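Local coordinates for protein-glutamine gamma-glutamyltransferase 2 (Pagrus major, PDB 1G0D) that catalyses the calcium-dependent cross-linking of proteins, joining peptide-bound glutamine to primary amines such as lysine side chains, and probably also binds GTP, at residues I559-L564 against A578-S583; L475-A480 against F488-E493; M508-V513 against E540-H545; M164-Y169 against S328-C333; R322-S327 against S517-E522. All blocks are in the same frame, centred on the assembly; numbering follows the deposited sequence.

Contacts 1, 2 and 3 build the first beta-barrel domain, with centres only 7 to 9 Å apart. Contact 1 lies in a mixed sheet where strand 558-566 sits between 573-581 and 502-513; contact 2 lies in the smaller sheet 473-479, 488-496, 536-544; contact 3 packs one sheet on the other. Contact 4, centred about 12 Å from contact 1, lies in the catalytic core beside that barrel hairpin; contact 5 joins a core loop to a barrel loop. Along the chain contact 4 opens first and crosses contact 5, which encloses contact 2 and crosses contact 3; contact 1 comes last. The probable GTP site of contacts 1 and 2 thus lies close to the segment carrying the catalytic H332.

Contact 1. Residues I559-L564 against A578-S583; sequences IRVKAL and ANIPLS
I559, R560 and V561 pair with I580, N579 and A578 in an antiparallel beta hairpin of the first beta-barrel domain. I559 and I580 form a hydrogen-bonded pair, I559 N giving to I580 O at 3.0 Å and I580 N returning a bond to I559 O at 2.7 Å. V561 and A578 form the next such pair, with V561 N 2.7 Å from A578 O. Between them R560 and N579 are a non-hydrogen-bonded pair, joined instead through their side chains, which run side by side. R560 NE points almost straight (176°) at N579 OD1, 2.9 Å away, meeting an in-plane lone pair. The amide stands nearly upright to the guanidinium, 84° apart, and offers only its oxygen to the edge. R560 CG, anti to the backbone N (chi1 -167°), lies 3.6 Å from N579 OD1; NH1 goes on to S517 OG and N330 OD1, so arginine's several N-H groups suit the place. On the other sheet face, branched aliphatics fill the interior: V561 CG2 lies 3.8 Å from I580 CD1, and I559 CD1 3.7 Å from L582 CD2. A578 to P581 belong, by similarity, to the GTP site, placed here on a barrel hairpin.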
# COMPACT_ATOMS: atom_id res chain seq x y z
N ILE A 559 -15.39 9.52 15.45
CA ILE A 559 -16.07 9.45 16.72
C ILE A 559 -16.59 8.04 16.93
O ILE A 559 -17.46 7.57 16.21
CB ILE A 559 -17.24 10.48 16.77
CG1 ILE A 559 -16.66 11.89 16.95
CG2 ILE A 559 -18.20 10.14 17.92
CD1 ILE A 559 -17.63 12.99 16.65
N ARG A 560 -16.05 7.36 17.93
CA ARG A 560 -16.50 6.01 18.21
C ARG A 560 -17.68 6.05 19.18
O ARG A 560 -17.52 6.49 20.31
CB ARG A 560 -15.36 5.21 18.82
CG ARG A 560 -15.59 3.71 18.88
CD ARG A 560 -14.28 3.04 19.22
NE ARG A 560 -13.40 2.95 18.06
CZ ARG A 560 -12.20 2.37 18.07
NH1 ARG A 560 -11.46 2.33 16.96
NH2 ARG A 560 -11.74 1.82 19.18
N VAL A 561 -18.86 5.62 18.75
CA VAL A 561 -20.03 5.59 19.62
C VAL A 561 -20.23 4.16 20.09
O VAL A 561 -20.09 3.24 19.29
CB VAL A 561 -21.28 6.04 18.87
CG1 VAL A 561 -22.50 5.97 19.78
CG2 VAL A 561 -21.08 7.45 18.34
N LYS A 562 -20.52 3.98 21.37
CA LYS A 562 -20.75 2.65 21.95
C LYS A 562 -22.06 2.60 22.72
O LYS A 562 -22.49 3.58 23.30
CB LYS A 562 -19.62 2.26 22.89
CG LYS A 562 -18.26 2.34 22.26
CD LYS A 562 -17.19 1.86 23.23
CE LYS A 562 -15.81 1.84 22.61
NZ LYS A 562 -14.90 1.04 23.46
N ALA A 563 -22.70 1.46 22.74
CA ALA A 563 -23.95 1.40 23.48
C ALA A 563 -23.94 0.08 24.20
O ALA A 563 -23.53 -0.93 23.64
CB ALA A 563 -25.14 1.50 22.54
N LEU A 564 -24.35 0.11 25.46
CA LEU A 564 -24.41 -1.10 26.28
C LEU A 564 -25.87 -1.23 26.64
O LEU A 564 -26.53 -0.23 26.93
CB LEU A 564 -23.59 -0.91 27.55
CG LEU A 564 -22.79 -2.05 28.18
CD1 LEU A 564 -23.51 -2.52 29.40
CD2 LEU A 564 -22.56 -3.17 27.19
N ALA A 578 -19.90 1.76 16.95
CA ALA A 578 -19.98 2.37 15.63
C ALA A 578 -18.91 3.44 15.56
O ALA A 578 -18.70 4.16 16.53
CB ALA A 578 -21.34 2.99 15.42
N ASN A 579 -18.22 3.53 14.43
CA ASN A 579 -17.22 4.57 14.28
C ASN A 579 -17.74 5.49 13.24
O ASN A 579 -18.03 5.07 12.13
CB ASN A 579 -15.90 4.00 13.80
CG ASN A 579 -15.13 3.37 14.90
OD1 ASN A 579 -14.31 4.03 15.53
ND2 ASN A 579 -15.40 2.10 15.16
N ILE A 580 -17.87 6.76 13.62
CA ILE A 580 -18.40 7.72 12.69
C ILE A 580 -17.35 8.60 12.07
O ILE A 580 -16.69 9.37 12.75
CB ILE A 580 -19.45 8.60 13.36
CG1 ILE A 580 -20.44 7.73 14.12
CG2 ILE A 580 -20.19 9.43 12.32
CD1 ILE A 580 -21.59 8.49 14.76
N PRO A 581 -17.10 8.44 10.76
CA PRO A 581 -16.11 9.29 10.11
C PRO A 581 -16.83 10.58 9.59
O PRO A 581 -17.68 10.53 8.70
CB PRO A 581 -15.57 8.40 9.00
CG PRO A 581 -16.58 7.31 8.82
CD PRO A 581 -17.64 7.43 9.84
N LEU A 582 -16.51 11.73 10.19
CA LEU A 582 -17.14 12.98 9.79
C LEU A 582 -16.43 13.45 8.51
O LEU A 582 -15.20 13.56 8.49
CB LEU A 582 -16.99 14.02 10.91
CG LEU A 582 -17.96 14.09 12.11
CD1 LEU A 582 -18.54 12.78 12.41
CD2 LEU A 582 -17.23 14.55 13.31
N SER A 583 -17.21 13.74 7.45
CA SER A 583 -16.65 14.14 6.14
C SER A 583 -16.05 15.52 5.97
O SER A 583 -16.42 16.44 6.67
CB SER A 583 -17.70 13.95 5.03
OG SER A 583 -19.03 14.27 5.40

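Contact 2. Residues L475-A480 against F488-E493; sequences LSIKHA and FDVIVE
E493 OE2 is gripped by two lysines: K478 NZ across the contact, in a salt bridge of 2.6 Å, and K495 NZ from its own strand. K478 and E493 sit on one face of the antiparallel hairpin 473-479/488-496, part of the three-stranded sheet of the first beta-barrel. The ammonium comes from above the carboxylate plane, 72° out of it, and its chain, extended beyond CG, passes over I491 on the way, with K478 CG 4.0 Å from I491 CB. The lysine's aliphatic part packs beside I491 while its ammonium reaches E493. E493 is buried, so two positive partners would probably favour its ionised form. Beneath, the backbones are stitched by E493 N to S476 O at 2.8 Å and K478 N to I491 O at 2.8 Å, while S476 N to E493 O is weak. The opposite face is largely apolar, H479 apart, and turned to the other sheet, where I477 packs on V561 and A578. There I477 CG2 lies 3.3 Å from V490 CG1, tight for two methyl groups, and L475 CD1 lies 3.9 Å from V492 CG1. S476 to A480 lie in the GTP site by similarity. At the end nearest the turn, a water accepts from A480 N and donates to D489 O, each at 2.9 Å.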
# COMPACT_ATOMS: atom_id res chain seq x y z
N LEU A 475 -29.59 -4.22 19.73
CA LEU A 475 -29.02 -2.88 19.82
C LEU A 475 -28.35 -2.50 18.50
O LEU A 475 -27.73 -3.34 17.87
CB LEU A 475 -27.99 -2.86 20.96
CG LEU A 475 -27.65 -1.59 21.76
CD1 LEU A 475 -28.87 -0.75 22.08
CD2 LEU A 475 -26.96 -2.02 23.04
N SER A 476 -28.48 -1.24 18.11
CA SER A 476 -27.88 -0.77 16.86
C SER A 476 -27.70 0.74 16.90
O SER A 476 -28.51 1.42 17.51
CB SER A 476 -28.76 -1.16 15.68
OG SER A 476 -29.92 -0.33 15.58
N ILE A 477 -26.64 1.26 16.27
CA ILE A 477 -26.36 2.70 16.22
C ILE A 477 -26.50 3.15 14.78
O ILE A 477 -26.10 2.43 13.88
CB ILE A 477 -24.92 3.02 16.70
CG1 ILE A 477 -24.78 2.60 18.16
CG2 ILE A 477 -24.62 4.49 16.60
CD1 ILE A 477 -23.39 2.24 18.54
N LYS A 478 -27.05 4.34 14.57
CA LYS A 478 -27.25 4.82 13.20
C LYS A 478 -26.97 6.28 13.03
O LYS A 478 -27.17 7.06 13.94
CB LYS A 478 -28.68 4.54 12.75
CG LYS A 478 -29.60 4.00 13.84
CD LYS A 478 -30.69 3.10 13.25
CE LYS A 478 -31.88 2.99 14.20
NZ LYS A 478 -32.98 2.14 13.63
N HIS A 479 -26.52 6.68 11.85
CA HIS A 479 -26.23 8.07 11.62
C HIS A 479 -26.38 8.47 10.16
O HIS A 479 -26.29 7.62 9.28
CB HIS A 479 -24.82 8.39 12.11
CG HIS A 479 -23.72 7.82 11.26
ND1 HIS A 479 -22.73 7.01 11.78
CD2 HIS A 479 -23.41 7.98 9.96
CE1 HIS A 479 -21.86 6.70 10.84
NE2 HIS A 479 -22.25 7.28 9.72
N ALA A 480 -26.60 9.77 9.92
CA ALA A 480 -26.77 10.32 8.56
C ALA A 480 -25.49 10.78 7.88
O ALA A 480 -25.54 11.68 7.04
CB ALA A 480 -27.75 11.49 8.60
N PHE A 488 -24.72 17.02 15.20
CA PHE A 488 -25.65 16.06 14.61
C PHE A 488 -26.19 15.09 15.61
O PHE A 488 -25.74 15.02 16.73
CB PHE A 488 -24.93 15.27 13.50
CG PHE A 488 -23.64 14.62 13.97
CD1 PHE A 488 -22.42 15.30 13.88
CD2 PHE A 488 -23.65 13.34 14.54
CE1 PHE A 488 -21.23 14.73 14.37
CE2 PHE A 488 -22.47 12.77 15.03
CZ PHE A 488 -21.27 13.46 14.94
N ASP A 489 -27.15 14.30 15.18
CA ASP A 489 -27.72 13.31 16.06
C ASP A 489 -27.31 11.94 15.58
O ASP A 489 -27.09 11.74 14.37
CB ASP A 489 -29.24 13.37 16.06
CG ASP A 489 -29.78 14.77 16.26
OD1 ASP A 489 -30.90 15.03 15.78
OD2 ASP A 489 -29.09 15.60 16.89
N VAL A 490 -27.19 11.01 16.52
CA VAL A 490 -26.86 9.62 16.26
C VAL A 490 -27.94 8.84 17.01
O VAL A 490 -28.09 9.02 18.21
CB VAL A 490 -25.50 9.20 16.90
CG1 VAL A 490 -25.32 7.71 16.78
CG2 VAL A 490 -24.34 9.92 16.22
N ILE A 491 -28.70 7.99 16.33
CA ILE A 491 -29.69 7.23 17.06
C ILE A 491 -29.16 5.88 17.51
O ILE A 491 -28.39 5.23 16.81
CB ILE A 491 -30.94 6.98 16.23
CG1 ILE A 491 -31.52 8.30 15.81
CG2 ILE A 491 -31.97 6.23 17.03
CD1 ILE A 491 -31.07 8.64 14.47
N VAL A 492 -29.56 5.50 18.72
CA VAL A 492 -29.20 4.22 19.31
C VAL A 492 -30.57 3.56 19.46
O VAL A 492 -31.38 4.00 20.26
CB VAL A 492 -28.54 4.40 20.72
CG1 VAL A 492 -28.28 3.05 21.37
CG2 VAL A 492 -27.22 5.14 20.57
N GLU A 493 -30.84 2.53 18.67
CA GLU A 493 -32.12 1.88 18.74
C GLU A 493 -32.06 0.50 19.32
O GLU A 493 -31.26 -0.32 18.91
CB GLU A 493 -32.74 1.84 17.35
CG GLU A 493 -33.90 0.88 17.23
CD GLU A 493 -34.56 0.91 15.86
OE1 GLU A 493 -35.57 1.63 15.71
OE2 GLU A 493 -34.05 0.22 14.94
O HOH W 1 -26.13 12.02 11.64

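Contact 3. Residues M508-V513 against E540-H545; sequences MLAMAV and EVMRLH
M542 and A510 meet at the tight centre of this contact, M542 SD resting 3.6 Å from A510 CB. The two strands belong to different sheets of the first beta-barrel and face each other, their axes 9.1 Å apart at closest approach and only 23° from parallel, with no hydrogen bond between them; side chains alone fill the interval. Alanine suits position 510, since its single methyl leaves room for a long thioether from the facing strand, and it also takes L544 CD1 at 3.8 Å. M542 and M508 slide past each other in opposite directions, M542 CE lying 3.6 Å from M508 CB. M542 CG is anti to the backbone N (chi1 175°); the side chain also touches V561. Unbranched, polarisable methionines fit such irregular interior surfaces, and M508 also touches V492 of the facing sheet. Packing thins toward the outer end, where the exposed V541 turns away and E540, partly exposed, offers a carboxylate instead of hydrocarbon. M508 crosses E540 at about a right angle and sets its methyl against it. The charge is not idle: K526 forms a salt bridge with E540 OE2, the same oxygen that M508 CE approaches to 3.2 Å.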
# COMPACT_ATOMS: atom_id res chain seq x y z
N MET A 508 -24.76 4.89 26.92
CA MET A 508 -24.20 5.33 25.64
C MET A 508 -23.05 6.30 25.84
O MET A 508 -23.13 7.18 26.70
CB MET A 508 -25.26 6.03 24.82
CG MET A 508 -26.62 5.46 24.97
SD MET A 508 -27.72 6.69 24.29
CE MET A 508 -28.99 6.82 25.57
N LEU A 509 -21.98 6.15 25.08
CA LEU A 509 -20.84 7.06 25.17
C LEU A 509 -20.41 7.44 23.79
O LEU A 509 -20.58 6.68 22.85
CB LEU A 509 -19.61 6.43 25.81
CG LEU A 509 -19.49 5.40 26.92
CD1 LEU A 509 -20.15 4.06 26.57
CD2 LEU A 509 -17.96 5.21 27.14
N ALA A 510 -19.79 8.59 23.66
CA ALA A 510 -19.30 9.03 22.39
C ALA A 510 -17.95 9.64 22.70
O ALA A 510 -17.86 10.63 23.44
CB ALA A 510 -20.25 10.03 21.81
N MET A 511 -16.88 9.04 22.17
CA MET A 511 -15.53 9.52 22.41
C MET A 511 -14.81 9.64 21.10
O MET A 511 -15.09 8.87 20.20
CB MET A 511 -14.77 8.52 23.26
CG MET A 511 -14.21 7.39 22.43
SD MET A 511 -14.12 5.82 23.31
CE MET A 511 -15.79 5.82 24.01
N ALA A 512 -13.88 10.59 20.99
CA ALA A 512 -13.12 10.75 19.75
C ALA A 512 -12.13 9.58 19.69
O ALA A 512 -11.78 9.00 20.73
CB ALA A 512 -12.39 12.07 19.74
N VAL A 513 -11.69 9.24 18.48
CA VAL A 513 -10.79 8.10 18.28
C VAL A 513 -9.84 8.32 17.07
O VAL A 513 -10.01 9.29 16.28
CB VAL A 513 -11.66 6.86 18.04
CG1 VAL A 513 -11.53 6.40 16.63
CG2 VAL A 513 -11.34 5.77 19.01
N GLU A 540 -33.28 6.18 21.05
CA GLU A 540 -32.72 7.27 21.84
C GLU A 540 -31.73 8.01 20.97
O GLU A 540 -31.09 7.42 20.09
CB GLU A 540 -31.99 6.74 23.07
CG GLU A 540 -32.84 6.72 24.33
CD GLU A 540 -32.79 8.03 25.08
OE1 GLU A 540 -33.64 8.89 24.80
OE2 GLU A 540 -31.90 8.18 25.95
N VAL A 541 -31.62 9.30 21.19
CA VAL A 541 -30.72 10.14 20.42
C VAL A 541 -29.59 10.77 21.26
O VAL A 541 -29.74 11.08 22.45
CB VAL A 541 -31.51 11.28 19.73
CG1 VAL A 541 -30.57 12.25 19.08
CG2 VAL A 541 -32.46 10.68 18.71
N MET A 542 -28.44 10.93 20.62
CA MET A 542 -27.31 11.55 21.27
C MET A 542 -26.87 12.63 20.33
O MET A 542 -26.53 12.35 19.20
CB MET A 542 -26.19 10.53 21.46
CG MET A 542 -24.90 11.10 22.02
SD MET A 542 -23.76 9.76 22.50
CE MET A 542 -24.76 8.29 22.05
N ARG A 543 -26.90 13.87 20.78
CA ARG A 543 -26.50 14.95 19.91
C ARG A 543 -25.09 15.38 20.16
O ARG A 543 -24.78 15.88 21.24
CB ARG A 543 -27.41 16.15 20.06
CG ARG A 543 -27.02 17.32 19.18
CD ARG A 543 -28.23 18.18 18.84
NE ARG A 543 -27.89 19.24 17.91
CZ ARG A 543 -28.10 19.19 16.59
NH1 ARG A 543 -28.67 18.12 16.05
NH2 ARG A 543 -27.76 20.21 15.82
N LEU A 544 -24.24 15.15 19.16
CA LEU A 544 -22.84 15.54 19.23
C LEU A 544 -22.75 16.93 18.58
O LEU A 544 -23.43 17.18 17.58
CB LEU A 544 -22.01 14.52 18.47
CG LEU A 544 -21.61 13.22 19.18
CD1 LEU A 544 -21.15 13.48 20.59
CD2 LEU A 544 -22.78 12.31 19.19
N HIS A 545 -21.93 17.82 19.16
CA HIS A 545 -21.78 19.21 18.67
C HIS A 545 -20.37 19.57 18.28
O HIS A 545 -19.41 19.16 18.92
CB HIS A 545 -22.20 20.21 19.74
CG HIS A 545 -23.60 20.02 20.22
ND1 HIS A 545 -23.92 19.14 21.23
CD2 HIS A 545 -24.76 20.60 19.84
CE1 HIS A 545 -25.22 19.19 21.45
NE2 HIS A 545 -25.75 20.07 20.62

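Contact 4. Residues M164-Y169 against S328-C333; sequences MGTWDY and SWNFHC
G165 bends the chain between M164 and a type I turn, T166 to Y169, while the facing chain corners at N330 before the strand that carries F331. A CB on G165 would run into Y169 O, and at these backbone angles also into the carbonyl O of M164, so glycine fits the corner; its own carbonyl O comes 3.3 Å from F331 CD1 at the ring edge. Over the ring face M164 takes the place: its CA stands above the centre, 4.1 Å away and 11° off the normal, as a CH-pi contact. M164 CG lies 3.4 Å from F331 CZ, with SD in an oblique Met-aromatic position 4.9 Å from the centroid. The ring also stacks with Y515, a residue important for catalysis. This is the catalytic core of the transglutaminase fold, where H332, next in the strand, belongs to the Cys-His-Asp triad with C272 and D355. An alanine at F331 would probably open a gap beneath M164 and leave Y515 without its stacking partner. A water bonds G165 O and N330 ND2, 2.9 Å from each, while N330 OD1 turns to R560. The side chains of T166 and N330 lie side by side, pointing the same way, T166 CG2 3.9 Å from N330 ND2, and T166 OG1 gives a 2.7 Å bond to D168 OD1.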
# COMPACT_ATOMS: atom_id res chain seq x y z
N MET A 164 -10.38 3.04 2.72
CA MET A 164 -10.23 3.48 4.09
C MET A 164 -11.57 3.72 4.67
O MET A 164 -12.57 3.38 4.05
CB MET A 164 -9.44 4.77 4.13
CG MET A 164 -8.02 4.51 3.81
SD MET A 164 -6.98 5.96 3.80
CE MET A 164 -8.03 7.21 4.53
N GLY A 165 -11.59 4.35 5.84
CA GLY A 165 -12.84 4.62 6.54
C GLY A 165 -13.16 3.51 7.52
O GLY A 165 -12.27 3.05 8.23
N THR A 166 -14.42 3.08 7.57
CA THR A 166 -14.86 2.00 8.44
C THR A 166 -15.56 0.97 7.55
O THR A 166 -16.02 1.32 6.46
CB THR A 166 -15.83 2.50 9.51
OG1 THR A 166 -16.97 3.09 8.87
CG2 THR A 166 -15.14 3.55 10.42
N TRP A 167 -15.65 -0.27 7.99
CA TRP A 167 -16.23 -1.32 7.14
C TRP A 167 -17.65 -1.11 6.70
O TRP A 167 -18.08 -1.71 5.72
CB TRP A 167 -16.17 -2.66 7.82
CG TRP A 167 -16.93 -2.64 9.06
CD1 TRP A 167 -16.45 -2.41 10.30
CD2 TRP A 167 -18.34 -2.80 9.19
NE1 TRP A 167 -17.47 -2.42 11.21
CE2 TRP A 167 -18.64 -2.66 10.55
CE3 TRP A 167 -19.36 -3.06 8.29
CZ2 TRP A 167 -19.93 -2.76 11.03
CZ3 TRP A 167 -20.65 -3.16 8.77
CH2 TRP A 167 -20.92 -3.01 10.12
N ASP A 168 -18.39 -0.28 7.44
CA ASP A 168 -19.79 0.00 7.10
C ASP A 168 -19.87 1.34 6.38
O ASP A 168 -20.93 1.74 5.93
CB ASP A 168 -20.67 0.04 8.36
CG ASP A 168 -20.06 0.90 9.47
OD1 ASP A 168 -18.85 1.20 9.43
OD2 ASP A 168 -20.80 1.26 10.41
N TYR A 169 -18.74 2.02 6.26
CA TYR A 169 -18.72 3.33 5.64
C TYR A 169 -17.32 3.50 5.04
O TYR A 169 -16.47 4.23 5.56
CB TYR A 169 -19.05 4.36 6.75
CG TYR A 169 -19.24 5.81 6.35
CD1 TYR A 169 -19.08 6.25 5.04
CD2 TYR A 169 -19.48 6.77 7.34
CE1 TYR A 169 -19.15 7.64 4.71
CE2 TYR A 169 -19.54 8.15 7.03
CZ TYR A 169 -19.37 8.58 5.71
OH TYR A 169 -19.39 9.94 5.44
N SER A 328 -9.38 -3.59 18.05
CA SER A 328 -9.19 -3.60 16.61
C SER A 328 -9.21 -2.27 15.92
O SER A 328 -10.04 -1.41 16.22
CB SER A 328 -10.24 -4.50 15.97
OG SER A 328 -10.23 -5.79 16.58
N TRP A 329 -8.29 -2.12 14.98
CA TRP A 329 -8.16 -0.90 14.18
C TRP A 329 -9.38 -0.71 13.28
O TRP A 329 -10.02 -1.70 12.90
CB TRP A 329 -6.92 -1.01 13.32
CG TRP A 329 -5.64 -1.00 14.09
CD1 TRP A 329 -5.45 -1.34 15.40
CD2 TRP A 329 -4.35 -0.61 13.58
NE1 TRP A 329 -4.12 -1.20 15.74
CE2 TRP A 329 -3.42 -0.76 14.64
CE3 TRP A 329 -3.88 -0.16 12.33
CZ2 TRP A 329 -2.05 -0.46 14.48
CZ3 TRP A 329 -2.52 0.13 12.18
CH2 TRP A 329 -1.63 -0.02 13.24
N ASN A 330 -9.70 0.53 12.91
CA ASN A 330 -10.85 0.77 12.03
C ASN A 330 -10.59 0.08 10.67
O ASN A 330 -11.51 -0.41 10.00
CB ASN A 330 -11.08 2.26 11.81
CG ASN A 330 -11.77 2.94 12.99
OD1 ASN A 330 -12.00 2.32 14.04
ND2 ASN A 330 -12.10 4.21 12.82
N PHE A 331 -9.32 0.06 10.27
CA PHE A 331 -8.88 -0.60 9.04
C PHE A 331 -7.38 -0.67 9.11
O PHE A 331 -6.75 -0.04 9.94
CB PHE A 331 -9.34 0.15 7.77
CG PHE A 331 -8.54 1.40 7.47
CD1 PHE A 331 -8.99 2.66 7.89
CD2 PHE A 331 -7.33 1.32 6.80
CE1 PHE A 331 -8.24 3.82 7.66
CE2 PHE A 331 -6.56 2.49 6.56
CZ PHE A 331 -7.02 3.74 7.00
N HIS A 332 -6.81 -1.49 8.26
CA HIS A 332 -5.37 -1.61 8.22
C HIS A 332 -5.04 -2.11 6.84
O HIS A 332 -5.71 -3.01 6.33
CB HIS A 332 -4.87 -2.62 9.24
CG HIS A 332 -3.42 -2.93 9.10
ND1 HIS A 332 -2.46 -1.95 8.96
CD2 HIS A 332 -2.75 -4.11 9.12
CE1 HIS A 332 -1.26 -2.51 8.90
NE2 HIS A 332 -1.41 -3.82 9.00
N CYS A 333 -4.00 -1.54 6.27
CA CYS A 333 -3.56 -1.88 4.94
C CYS A 333 -2.23 -2.64 4.83
O CYS A 333 -1.32 -2.49 5.64
CB CYS A 333 -3.41 -0.59 4.14
SG CYS A 333 -4.83 0.46 4.06
O HOH W 2 -11.24 4.98 10.20

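Contact 5. Residues R322-S327 against S517-E522; sequences RQRSDS and SLRRGE
R324 grips R519 side-on, NE and NH1 both donating to the one carbonyl oxygen, R519 O. NE is 3.0 Å from R519 O, nearly along the C=O axis, whereas NH1, at 3.2 Å, comes from above the carbonyl plane. In return R519 N gives to R324 O at 2.8 Å, and R519 NH1 reaches Q323 O at 2.9 Å, 30° out of its guanidinium plane. Each arginine serves the other's loop backbone, with long, many-donor side chains suited to loops with no regular strand. Further along, D326 N to S517 O at 2.8 Å, with R519 N to R324 O, frames the single bridge of S325 with L518. L518 CG lies over one guanidinium face of R324, toward its rim. In the outer shell E237 takes R324 NH1 and R520 NH2 on one oxygen, which would probably ease their like charges. An alanine at R324 would probably leave R519 O without both donors and E237 without one of its two arginine partners. D326 OD2 is fixed by K562 and R560, while S517 OG meets S328 O. This bonding, near the catalytically important Y515, belongs to the interface of catalytic core and first beta-barrel in the transglutaminase fold.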
# COMPACT_ATOMS: atom_id res chain seq x y z
N ARG A 322 -4.86 4.18 32.01
CA ARG A 322 -3.68 4.58 31.29
C ARG A 322 -3.71 4.05 29.88
O ARG A 322 -3.34 4.76 28.96
CB ARG A 322 -2.43 4.08 32.03
CG ARG A 322 -2.41 4.51 33.49
CD ARG A 322 -1.28 3.88 34.24
NE ARG A 322 -1.35 2.42 34.25
CZ ARG A 322 -0.41 1.67 34.78
NH1 ARG A 322 0.66 2.23 35.33
NH2 ARG A 322 -0.53 0.35 34.78
N GLN A 323 -4.17 2.82 29.72
CA GLN A 323 -4.18 2.22 28.40
C GLN A 323 -5.18 2.92 27.51
O GLN A 323 -6.36 2.96 27.81
CB GLN A 323 -4.43 0.70 28.49
CG GLN A 323 -3.09 -0.16 28.51
CD GLN A 323 -2.97 -1.22 29.66
OE1 GLN A 323 -3.84 -2.10 29.83
NE2 GLN A 323 -1.88 -1.15 30.43
N ARG A 324 -4.65 3.47 26.41
CA ARG A 324 -5.41 4.23 25.42
C ARG A 324 -5.95 3.49 24.23
O ARG A 324 -6.88 3.95 23.61
CB ARG A 324 -4.57 5.38 24.88
CG ARG A 324 -4.45 6.54 25.82
CD ARG A 324 -3.62 7.65 25.24
NE ARG A 324 -4.31 8.34 24.15
CZ ARG A 324 -3.68 8.99 23.18
NH1 ARG A 324 -4.38 9.60 22.22
NH2 ARG A 324 -2.36 9.04 23.18
N SER A 325 -5.37 2.34 23.90
CA SER A 325 -5.83 1.58 22.74
C SER A 325 -7.12 0.84 22.98
O SER A 325 -7.27 0.17 23.98
CB SER A 325 -4.79 0.56 22.31
OG SER A 325 -3.61 1.23 21.94
N ASP A 326 -8.02 0.97 22.02
CA ASP A 326 -9.35 0.35 22.08
C ASP A 326 -9.56 -0.76 21.01
O ASP A 326 -10.27 -0.60 20.01
CB ASP A 326 -10.37 1.47 21.91
CG ASP A 326 -11.73 1.10 22.44
OD1 ASP A 326 -11.87 0.05 23.10
OD2 ASP A 326 -12.65 1.90 22.19
N SER A 327 -8.92 -1.90 21.24
CA SER A 327 -9.04 -3.03 20.35
C SER A 327 -8.71 -2.79 18.88
O SER A 327 -7.88 -1.92 18.52
CB SER A 327 -10.45 -3.60 20.45
OG SER A 327 -10.39 -5.00 20.56
N SER A 517 -7.34 2.97 16.56
CA SER A 517 -7.95 2.78 17.86
C SER A 517 -7.30 3.44 19.08
O SER A 517 -7.31 2.89 20.18
CB SER A 517 -8.11 1.28 18.08
OG SER A 517 -9.21 0.81 17.34
N LEU A 518 -6.74 4.63 18.91
CA LEU A 518 -6.14 5.32 20.03
C LEU A 518 -7.22 6.24 20.57
O LEU A 518 -7.56 7.23 19.95
CB LEU A 518 -4.97 6.17 19.57
CG LEU A 518 -3.56 6.01 20.12
CD1 LEU A 518 -3.30 4.61 20.54
CD2 LEU A 518 -2.58 6.40 19.07
N ARG A 519 -7.75 5.89 21.74
CA ARG A 519 -8.77 6.67 22.42
C ARG A 519 -8.27 8.09 22.69
O ARG A 519 -7.14 8.28 23.13
CB ARG A 519 -9.12 5.97 23.72
CG ARG A 519 -10.45 6.38 24.29
CD ARG A 519 -10.61 5.89 25.75
NE ARG A 519 -9.58 6.42 26.66
CZ ARG A 519 -8.78 5.66 27.42
NH1 ARG A 519 -8.87 4.33 27.40
NH2 ARG A 519 -7.88 6.25 28.21
N ARG A 520 -9.12 9.08 22.40
CA ARG A 520 -8.73 10.47 22.59
C ARG A 520 -9.61 11.25 23.54
O ARG A 520 -9.39 11.22 24.76
CB ARG A 520 -8.68 11.17 21.24
CG ARG A 520 -7.31 11.02 20.60
CD ARG A 520 -7.26 11.47 19.18
NE ARG A 520 -7.28 12.91 19.07
CZ ARG A 520 -6.18 13.65 19.12
NH1 ARG A 520 -6.26 14.97 19.00
NH2 ARG A 520 -5.01 13.07 19.31
N GLY A 521 -10.61 11.94 23.03
CA GLY A 521 -11.48 12.69 23.92
C GLY A 521 -12.93 12.22 24.11
O GLY A 521 -13.74 12.28 23.17
N GLU A 522 -13.26 11.78 25.33
CA GLU A 522 -14.61 11.32 25.66
C GLU A 522 -15.57 12.52 25.62
O GLU A 522 -15.88 13.11 26.65
CB GLU A 522 -14.61 10.67 27.06
CG GLU A 522 -15.97 10.59 27.76
CD GLU A 522 -16.84 9.46 27.25
OE1 GLU A 522 -16.44 8.27 27.33
OE2 GLU A 522 -17.96 9.77 26.78
O HOH W 3 -9.28 1.52 26.10